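PDB 1QW2: conserved hypothetical protein TA1206 from Thermoplasma acidophilum, which is of unknown function but belongs to the DUF1805 family and packs a mixed beta sheet with short helices, in an assembly of four chains. Local coordinates for residues P90-L94 against R95-D99. Residues are numbered along the deposited sequence; the frame is centred on the assembly and turned at random.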
loop_
_atom_site.group_PDB
_atom_site.type_symbol
_atom_site.label_atom_id
_atom_site.label_comp_id
_atom_site.label_asym_id
_atom_site.label_seq_id
_atom_site.Cartn_x
_atom_site.Cartn_y
_atom_site.Cartn_z
ATOM N N PRO A 90 18.648 -22.556 10.249
ATOM C CA PRO A 90 19.589 -21.667 9.571
ATOM C C PRO A 90 20.260 -22.493 8.477
ATOM O O PRO A 90 20.640 -23.644 8.711
ATOM C CB PRO A 90 20.566 -21.294 10.680
ATOM C CG PRO A 90 19.713 -21.332 11.907
ATOM C CD PRO A 90 18.886 -22.572 11.705
ATOM N N GLY A 91 20.387 -21.919 7.289
ATOM C CA GLY A 91 21.006 -22.641 6.194
ATOM C C GLY A 91 20.011 -23.029 5.119
ATOM O O GLY A 91 20.375 -23.149 3.950
ATOM N N ASP A 92 18.756 -23.229 5.507
ATOM C CA ASP A 92 17.723 -23.596 4.544
ATOM C C ASP A 92 17.482 -22.473 3.542
ATOM O O ASP A 92 17.528 -21.295 3.894
ATOM C CB ASP A 92 16.391 -23.898 5.245
ATOM C CG ASP A 92 16.413 -25.197 6.022
ATOM O OD1 ASP A 92 17.232 -26.078 5.689
ATOM O OD2 ASP A 92 15.594 -25.343 6.955
ATOM N N VAL A 93 17.231 -22.839 2.289
ATOM C CA VAL A 93 16.938 -21.846 1.262
ATOM C C VAL A 93 15.458 -21.521 1.457
ATOM O O VAL A 93 14.624 -22.422 1.516
ATOM C CB VAL A 93 17.163 -22.410 -0.156
ATOM C CG1 VAL A 93 16.814 -21.352 -1.198
ATOM C CG2 VAL A 93 18.610 -22.860 -0.308
ATOM N N LEU A 94 15.134 -20.236 1.565
ATOM C CA LEU A 94 13.753 -19.826 1.806
ATOM C C LEU A 94 12.712 -20.510 0.919
ATOM O O LEU A 94 11.685 -20.975 1.409
ATOM C CB LEU A 94 13.621 -18.303 1.681
ATOM C CG LEU A 94 12.247 -17.727 2.033
ATOM C CD1 LEU A 94 11.871 -18.120 3.453
ATOM C CD2 LEU A 94 12.270 -16.210 1.890
ATOM N N ARG A 95 12.973 -20.572 -0.381
ATOM C CA ARG A 95 12.031 -21.199 -1.307
ATOM C C ARG A 95 11.680 -22.625 -0.889
ATOM O O ARG A 95 10.557 -23.088 -1.101
ATOM C CB ARG A 95 12.621 -21.213 -2.721
ATOM C CG ARG A 95 11.661 -21.704 -3.796
ATOM C CD ARG A 95 10.509 -20.728 -4.004
ATOM N NE ARG A 95 9.571 -21.194 -5.022
ATOM C CZ ARG A 95 8.805 -22.274 -4.897
ATOM N NH1 ARG A 95 8.860 -23.007 -3.792
ATOM N NH2 ARG A 95 7.983 -22.624 -5.878
ATOM N N ASN A 96 12.642 -23.312 -0.280
ATOM C CA ASN A 96 12.453 -24.693 0.148
ATOM C C ASN A 96 11.649 -24.870 1.436
ATOM O O ASN A 96 11.246 -25.986 1.767
ATOM C CB ASN A 96 13.815 -25.377 0.307
ATOM C CG ASN A 96 14.559 -25.520 -1.011
ATOM O OD1 ASN A 96 15.731 -25.899 -1.035
ATOM N ND2 ASN A 96 13.880 -25.225 -2.114
ATOM N N VAL A 97 11.410 -23.783 2.163
ATOM C CA VAL A 97 10.657 -23.885 3.409
ATOM C C VAL A 97 9.530 -22.867 3.540
ATOM O O VAL A 97 8.844 -22.830 4.559
ATOM C CB VAL A 97 11.582 -23.733 4.638
ATOM C CG1 VAL A 97 12.665 -24.808 4.609
ATOM C CG2 VAL A 97 12.200 -22.342 4.661
ATOM N N ILE A 98 9.330 -22.054 2.508
ATOM C CA ILE A 98 8.290 -21.028 2.536
ATOM C C ILE A 98 6.902 -21.621 2.773
ATOM O O ILE A 98 6.025 -20.972 3.342
ATOM C CB ILE A 98 8.279 -20.221 1.217
ATOM C CG1 ILE A 98 7.444 -18.952 1.386
ATOM C CG2 ILE A 98 7.718 -21.071 0.088
ATOM C CD1 ILE A 98 8.030 -17.969 2.364
ATOM N N ASP A 99 6.706 -22.859 2.333
ATOM C CA ASP A 99 5.424 -23.528 2.504
ATOM C C ASP A 99 5.020 -23.578 3.976
ATOM O O ASP A 99 3.833 -23.586 4.303
ATOM C CB ASP A 99 5.506 -24.951 1.946
ATOM C CG ASP A 99 6.498 -25.812 2.701
ATOM O OD1 ASP A 99 6.177 -26.248 3.827
ATOM O OD2 ASP A 99 7.605 -26.045 2.172
HETATM O O HOH W 1 17.086 -25.725 1.686
#
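Asp-92 lays its side chain across Val-97 at about a right angle, just ahead of a single short helical turn, residues 94-97, led in by the extended residues Asp-92 and Val-93. Methyl CG1 of Val-97 sits 3.8 Å from OD2 of Asp-92 and also touches its CB. An aspartate suits this place because its OD2 can also turn back to accept a hydrogen bond from the backbone N of Asn-89. Val-93, whose branched side chain favours extended backbone angles, gives its carbonyl O to N of Asn-96 at 2.8 Å, a bent bond whose donor lies 45° out of the carbonyl plane. On the same residue, N donates to a water that in turn donates to Asn-96 OD1, the two links each 3.0 Å long. Asn-96 is apt here: its CG stands beside its own backbone N (chi1 -66°), which brings the amide oxygen back toward the start of the turn, 3.9 Å from CB of Val-93. Leu-94 O then accepts from Val-97 N at 2.9 Å and, weakly, from Ile-98 N, while the buried Leu-94 side chain is long enough for CD1 to meet Ile-98. Compact and apolar, Val-97 suits a buried place against Asp-92 and Ile-88; an alanine here would probably open a gap beside the Asp-92 side chain, where CG1 now lies, and weaken the packing on Ile-88. Outside the turn, Ile-98 packs on Ile-15 of strand 3-15, and Arg-95 NH2 is hydrogen-bonded to O of Asn-1 of the second subunit. The leucine and isoleucine meet through their end methyls, Leu-94 CD1 lying 4.0 Å from Ile-98 CD1.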